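Local atomic coordinates of carbamate kinase (Aeropyrum pernix, PDB entry 2E9Y), a protein that probably catalyses, as an amino acid kinase family enzyme, the reversible transfer of phosphate between ATP and carbamate, yielding ADP and carbamoyl phosphate. Residues D123-P129 with V164-R169; K131-Y137 with G159-V165. All coordinates share one frame; numbering follows the deposited sequence.

Contact 1 of 2, residues D123-P129 with V164-R169; sequences DPSFNNP and VVPSPR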
loop_
_atom_site.group_PDB
_atom_site.type_symbol
_atom_site.label_atom_id
_atom_site.label_comp_id
_atom_site.label_asym_id
_atom_site.label_seq_id
_atom_site.Cartn_x
_atom_site.Cartn_y
_atom_site.Cartn_z
ATOM N N ASP A 123 3.359 -24.955 10.559
ATOM C CA ASP A 123 3.941 -25.215 9.247
ATOM C C ASP A 123 5.435 -25.509 9.352
ATOM O O ASP A 123 6.184 -24.745 9.950
ATOM C CB ASP A 123 3.716 -24.015 8.325
ATOM C CG ASP A 123 3.930 -24.357 6.867
ATOM O OD1 ASP A 123 5.085 -24.622 6.473
ATOM O OD2 ASP A 123 2.932 -24.370 6.116
ATOM N N PRO A 124 5.881 -26.627 8.763
ATOM C CA PRO A 124 7.284 -27.063 8.765
ATOM C C PRO A 124 8.277 -25.974 8.349
ATOM O O PRO A 124 9.437 -25.968 8.772
ATOM C CB PRO A 124 7.276 -28.224 7.775
ATOM C CG PRO A 124 5.924 -28.813 7.975
ATOM C CD PRO A 124 5.035 -27.593 8.039
ATOM N N SER A 125 7.815 -25.046 7.520
ATOM C CA SER A 125 8.680 -23.981 7.036
ATOM C C SER A 125 9.206 -23.053 8.135
ATOM O O SER A 125 10.286 -22.480 7.995
ATOM C CB SER A 125 7.942 -23.163 5.972
ATOM O OG SER A 125 8.864 -22.477 5.148
ATOM N N PHE A 126 8.457 -22.900 9.222
ATOM C CA PHE A 126 8.892 -21.993 10.295
ATOM C C PHE A 126 10.155 -22.515 10.996
ATOM O O PHE A 126 10.921 -21.764 11.582
ATOM C CB PHE A 126 7.767 -21.826 11.335
ATOM C CG PHE A 126 6.727 -20.846 10.850
ATOM C CD1 PHE A 126 6.973 -19.475 10.903
ATOM C CD2 PHE A 126 5.507 -21.317 10.401
ATOM C CE1 PHE A 126 5.992 -18.582 10.475
ATOM C CE2 PHE A 126 4.532 -20.417 9.972
ATOM C CZ PHE A 126 4.773 -19.051 10.002
ATOM N N ASN A 127 10.327 -23.858 10.983
ATOM C CA ASN A 127 11.509 -24.433 11.622
ATOM C C ASN A 127 12.620 -24.684 10.588
ATOM O O ASN A 127 13.776 -24.909 10.921
ATOM C CB ASN A 127 11.105 -25.744 12.321
ATOM C CG ASN A 127 12.160 -26.165 13.326
ATOM O OD1 ASN A 127 12.135 -25.787 14.501
ATOM N ND2 ASN A 127 13.073 -27.035 12.863
ATOM N N ASN A 128 12.217 -24.669 9.293
ATOM C CA ASN A 128 13.180 -24.890 8.207
ATOM C C ASN A 128 13.063 -23.803 7.124
ATOM O O ASN A 128 12.782 -24.087 5.969
ATOM C CB ASN A 128 12.896 -26.272 7.596
ATOM C CG ASN A 128 13.844 -26.568 6.450
ATOM O OD1 ASN A 128 15.045 -26.304 6.512
ATOM N ND2 ASN A 128 13.285 -27.188 5.395
ATOM N N PRO A 129 13.298 -22.533 7.489
ATOM C CA PRO A 129 13.210 -21.461 6.488
ATOM C C PRO A 129 14.230 -21.657 5.372
ATOM O O PRO A 129 15.385 -21.994 5.636
ATOM C CB PRO A 129 13.464 -20.199 7.313
ATOM C CG PRO A 129 14.368 -20.689 8.406
ATOM C CD PRO A 129 13.734 -22.006 8.793
ATOM N N VAL A 164 17.273 -16.332 5.420
ATOM C CA VAL A 164 16.213 -17.145 4.847
ATOM C C VAL A 164 15.021 -17.046 5.792
ATOM O O VAL A 164 15.185 -17.035 7.010
ATOM C CB VAL A 164 16.637 -18.634 4.685
ATOM C CG1 VAL A 164 17.590 -18.779 3.498
ATOM C CG2 VAL A 164 17.301 -19.130 5.955
ATOM N N VAL A 165 13.826 -16.949 5.222
ATOM C CA VAL A 165 12.611 -16.845 6.015
ATOM C C VAL A 165 11.632 -17.924 5.584
ATOM O O VAL A 165 11.748 -18.485 4.493
ATOM C CB VAL A 165 11.932 -15.461 5.844
ATOM C CG1 VAL A 165 12.859 -14.358 6.329
ATOM C CG2 VAL A 165 11.549 -15.248 4.396
ATOM N N PRO A 166 10.660 -18.241 6.453
ATOM C CA PRO A 166 9.650 -19.263 6.169
ATOM C C PRO A 166 8.736 -18.926 4.992
ATOM O O PRO A 166 8.426 -17.762 4.742
ATOM C CB PRO A 166 8.848 -19.331 7.469
ATOM C CG PRO A 166 9.822 -18.902 8.513
ATOM C CD PRO A 166 10.537 -17.757 7.840
ATOM N N SER A 167 8.304 -19.961 4.284
ATOM C CA SER A 167 7.370 -19.801 3.174
ATOM C C SER A 167 6.269 -20.821 3.435
ATOM O O SER A 167 6.162 -21.829 2.742
ATOM C CB SER A 167 8.041 -20.086 1.830
ATOM O OG SER A 167 7.100 -19.933 0.773
ATOM N N PRO A 168 5.445 -20.571 4.463
ATOM C CA PRO A 168 4.336 -21.444 4.864
ATOM C C PRO A 168 3.216 -21.481 3.838
ATOM O O PRO A 168 3.064 -20.559 3.037
ATOM C CB PRO A 168 3.884 -20.841 6.187
ATOM C CG PRO A 168 4.151 -19.389 5.997
ATOM C CD PRO A 168 5.507 -19.376 5.327
ATOM N N ARG A 169 2.435 -22.553 3.862
ATOM C CA ARG A 169 1.326 -22.681 2.930
ATOM C C ARG A 169 0.146 -21.819 3.369
ATOM O O ARG A 169 -0.129 -21.678 4.560
ATOM C CB ARG A 169 0.900 -24.146 2.804
ATOM C CG ARG A 169 1.853 -24.973 1.949
ATOM C CD ARG A 169 1.188 -26.247 1.438
ATOM N NE ARG A 169 1.881 -26.800 0.276
ATOM C CZ ARG A 169 3.084 -27.367 0.314
ATOM N NH1 ARG A 169 3.742 -27.465 1.463
ATOM N NH2 ARG A 169 3.633 -27.832 -0.800
HETATM O O HOH W 1 0.557 -22.852 6.893
#
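Asp-123 OD2 is gripped twice: by the backbone N of Arg-169 at 2.9 Å, and by a water, also 2.9 Å away, that donates to it. The same water donates to Arg-169 O at 2.7 Å, so the carboxylate answers both the N-H and the carbonyl of one residue, the second through solvent. The N-H of Arg-169 comes from above the carboxylate plane, 47° out of it. The other oxygen, OD1, turns its anti lone pair to the N of Ser-125 at 3.0 Å, forming an Asx turn that fixes the rotation of the carboxylate. The guanidinium of Arg-169 turns instead to a salt bridge with Glu-280, through NE. Ser-125, two residues on, does the same for Ser-167: its OG, placed anti to the backbone N (chi1 -158°), accepts from Ser-167 N over 2.7 Å in a nearly straight bond (167°). A small hydroxyl suits this site, where a short side chain must reach the facing backbone.

The loop 123-129 runs from strand 112-119 of the main sheet to strand 131-133 of the small antiparallel sheet, while 164-169 returns from that sheet. The outgoing and the returning connection are thus tied together here, consistent with the protruding subdomain of carbamate kinases. On the returning segment, prolines, which have no N-H to donate, alternate with the two donors and supply the apolar surface. The Phe-126 ring lies across Pro-166 and Pro-168: Pro-166 CB sits over one face, with CD1 3.8 Å from Pro-166 CG, and CE2 comes within 3.9 Å of Pro-168 CB. Val-119 also touches Phe-126 and Pro-168. Farther along, Pro-129 sets its CB against the backbone at Val-165 C, 3.4 Å away, and crosses Val-164 at about a right angle, meeting its CG2 branch with CG.

Contact 2 of 2, residues K131-Y137 with G159-V165; sequences KPVGPIY and GGFRRVV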
loop_
_atom_site.group_PDB
_atom_site.type_symbol
_atom_site.label_atom_id
_atom_site.label_comp_id
_atom_site.label_asym_id
_atom_site.label_seq_id
_atom_site.Cartn_x
_atom_site.Cartn_y
_atom_site.Cartn_z
ATOM N N LYS A 131 13.716 -19.617 2.074
ATOM C CA LYS A 131 13.547 -18.586 1.057
ATOM C C LYS A 131 14.485 -17.417 1.348
ATOM O O LYS A 131 14.335 -16.735 2.357
ATOM C CB LYS A 131 12.098 -18.093 1.040
ATOM C CG LYS A 131 11.787 -17.145 -0.108
ATOM C CD LYS A 131 11.886 -17.857 -1.453
ATOM C CE LYS A 131 11.717 -16.880 -2.610
ATOM N NZ LYS A 131 10.430 -16.135 -2.520
ATOM N N PRO A 132 15.477 -17.183 0.472
ATOM C CA PRO A 132 16.428 -16.083 0.659
ATOM C C PRO A 132 15.740 -14.742 0.427
ATOM O O PRO A 132 14.956 -14.603 -0.509
ATOM C CB PRO A 132 17.493 -16.347 -0.410
ATOM C CG PRO A 132 17.359 -17.809 -0.710
ATOM C CD PRO A 132 15.872 -18.020 -0.672
ATOM N N VAL A 133 16.035 -13.767 1.280
ATOM C CA VAL A 133 15.460 -12.432 1.148
ATOM C C VAL A 133 16.460 -11.384 1.603
ATOM O O VAL A 133 17.029 -11.481 2.689
ATOM C CB VAL A 133 14.173 -12.267 1.994
ATOM C CG1 VAL A 133 13.704 -10.816 1.949
ATOM C CG2 VAL A 133 13.076 -13.176 1.457
ATOM N N GLY A 134 16.685 -10.384 0.762
ATOM C CA GLY A 134 17.602 -9.332 1.137
ATOM C C GLY A 134 19.009 -9.449 0.587
ATOM O O GLY A 134 19.285 -10.262 -0.292
ATOM N N PRO A 135 19.928 -8.633 1.115
ATOM C CA PRO A 135 21.335 -8.570 0.728
ATOM C C PRO A 135 22.196 -9.665 1.325
ATOM O O PRO A 135 21.723 -10.520 2.072
ATOM C CB PRO A 135 21.752 -7.201 1.236
ATOM C CG PRO A 135 21.028 -7.141 2.547
ATOM C CD PRO A 135 19.646 -7.671 2.199
ATOM N N ILE A 136 23.475 -9.619 0.981
ATOM C CA ILE A 136 24.439 -10.572 1.494
ATOM C C ILE A 136 24.921 -10.027 2.832
ATOM O O ILE A 136 25.259 -8.846 2.947
ATOM C CB ILE A 136 25.625 -10.717 0.525
ATOM C CG1 ILE A 136 25.141 -11.394 -0.759
ATOM C CG2 ILE A 136 26.752 -11.504 1.186
ATOM C CD1 ILE A 136 26.138 -11.371 -1.887
ATOM N N TYR A 137 24.923 -10.886 3.845
ATOM C CA TYR A 137 25.357 -10.502 5.183
ATOM C C TYR A 137 26.718 -11.097 5.486
ATOM O O TYR A 137 27.040 -12.193 5.025
ATOM C CB TYR A 137 24.371 -11.009 6.232
ATOM C CG TYR A 137 23.024 -10.342 6.193
ATOM C CD1 TYR A 137 21.996 -10.857 5.407
ATOM C CD2 TYR A 137 22.768 -9.201 6.957
ATOM C CE1 TYR A 137 20.737 -10.257 5.382
ATOM C CE2 TYR A 137 21.510 -8.594 6.942
ATOM C CZ TYR A 137 20.501 -9.128 6.154
ATOM O OH TYR A 137 19.249 -8.545 6.143
ATOM N N GLY A 159 30.135 -16.285 -1.338
ATOM C CA GLY A 159 30.641 -15.513 -0.212
ATOM C C GLY A 159 29.506 -14.912 0.618
ATOM O O GLY A 159 28.481 -14.478 0.113
ATOM N N GLY A 160 29.689 -14.938 1.951
ATOM C CA GLY A 160 28.688 -14.321 2.827
ATOM C C GLY A 160 27.482 -15.239 3.100
ATOM O O GLY A 160 27.495 -16.437 2.845
ATOM N N PHE A 161 26.432 -14.622 3.632
ATOM C CA PHE A 161 25.217 -15.338 4.000
ATOM C C PHE A 161 23.953 -14.646 3.515
ATOM O O PHE A 161 23.938 -13.438 3.299
ATOM C CB PHE A 161 25.150 -15.455 5.521
ATOM C CG PHE A 161 26.327 -16.157 6.124
ATOM C CD1 PHE A 161 27.495 -15.459 6.412
ATOM C CD2 PHE A 161 26.287 -17.523 6.363
ATOM C CE1 PHE A 161 28.609 -16.117 6.930
ATOM C CE2 PHE A 161 27.391 -18.189 6.881
ATOM C CZ PHE A 161 28.555 -17.486 7.164
ATOM N N ARG A 162 22.890 -15.427 3.354
ATOM C CA ARG A 162 21.599 -14.889 2.946
ATOM C C ARG A 162 20.640 -15.172 4.091
ATOM O O ARG A 162 20.685 -16.251 4.691
ATOM C CB ARG A 162 21.057 -15.591 1.690
ATOM C CG ARG A 162 21.813 -15.336 0.392
ATOM C CD ARG A 162 21.807 -13.858 -0.001
ATOM N NE ARG A 162 20.472 -13.294 -0.215
ATOM C CZ ARG A 162 19.712 -13.499 -1.291
ATOM N NH1 ARG A 162 20.136 -14.270 -2.284
ATOM N NH2 ARG A 162 18.526 -12.906 -1.386
ATOM N N ARG A 163 19.788 -14.211 4.419
ATOM C CA ARG A 163 18.814 -14.457 5.467
ATOM C C ARG A 163 17.736 -15.267 4.776
ATOM O O ARG A 163 17.347 -14.944 3.657
ATOM C CB ARG A 163 18.185 -13.165 5.986
ATOM C CG ARG A 163 17.123 -13.435 7.057
ATOM C CD ARG A 163 16.176 -12.265 7.284
ATOM N NE ARG A 163 15.235 -12.565 8.362
ATOM C CZ ARG A 163 14.259 -11.757 8.768
ATOM N NH1 ARG A 163 14.076 -10.577 8.187
ATOM N NH2 ARG A 163 13.470 -12.129 9.768
ATOM N N VAL A 164 17.273 -16.332 5.420
ATOM C CA VAL A 164 16.213 -17.145 4.847
ATOM C C VAL A 164 15.021 -17.046 5.792
ATOM O O VAL A 164 15.185 -17.035 7.010
ATOM C CB VAL A 164 16.637 -18.634 4.685
ATOM C CG1 VAL A 164 17.590 -18.779 3.498
ATOM C CG2 VAL A 164 17.301 -19.130 5.955
ATOM N N VAL A 165 13.826 -16.949 5.222
ATOM C CA VAL A 165 12.611 -16.845 6.015
ATOM C C VAL A 165 11.632 -17.924 5.584
ATOM O O VAL A 165 11.748 -18.485 4.493
ATOM C CB VAL A 165 11.932 -15.461 5.844
ATOM C CG1 VAL A 165 12.859 -14.358 6.329
ATOM C CG2 VAL A 165 11.549 -15.248 4.396
HETATM O O HOH W 2 19.731 -12.198 2.366
#
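Strand 131-133 runs antiparallel to strand 161-165, though splayed: the short axes approach to 4.5 Å with 125° between their directions. This is part of the small antiparallel sheet, which strand 152-155 extends on the opposite edge of 161-165. Val-165 N donates to Lys-131 O at 2.9 Å and Val-133 N to Arg-163 O at 3.0 Å; Pro-132, lacking an N-H, fits the non-hydrogen-bonded pair with Val-164. The chain then turns a corner at Gly-134 and Pro-135; at Gly-134 phi is positive and a side chain would jam against the preceding carbonyl O and Pro-135 CD. Pairing resumes where Tyr-137 N meets Phe-161 O at 2.8 Å.

A water fills the break between the two pairings, held by four bonds: it donates to Val-133 O and, at 2.6 Å, to Pro-135 O, and accepts from Arg-163 N and Arg-162 NE. Arg-162 reaches it by curling back, bent at chi2 (-61°) and chi3 (-60°), which also brings one guanidinium face over Pro-132 CB, near its rim, CZ 3.7 Å from CB. A leucine in its place would probably leave that water without its side-chain donor and Pro-132 CB without the flat group against it. At Gly-160 a CB would be jammed against the preceding carbonyl O and would also collide with Ile-136 CG2. Arg-163, extended to a salt bridge with Glu-211 and a cation-pi contact with Trp-151, lies alongside Tyr-137, whose CE1 rests 3.9 Å from Arg-163 CB.

In the fold
Strand 161-165 serves both contacts, and Val-164 and Val-165 belong to each. The centres of the two contacts lie about 15 Å apart, on the same side of the chain's centre, from which contact 1 lies about 17 Å and contact 2 about 20 Å. In sequence, contact 2 is nested inside the loop that contact 1 closes. Contact 2 builds the small antiparallel sheet itself; contact 1 ties together the two segments that enter and leave it, at the side facing the main sheet. Strand 152-155 joins them again, since Lys-154 binds Pro-129 O and pairs with Arg-162 through the backbone. Both contacts lie in the part of the chain between strands 112-119 and 170-173.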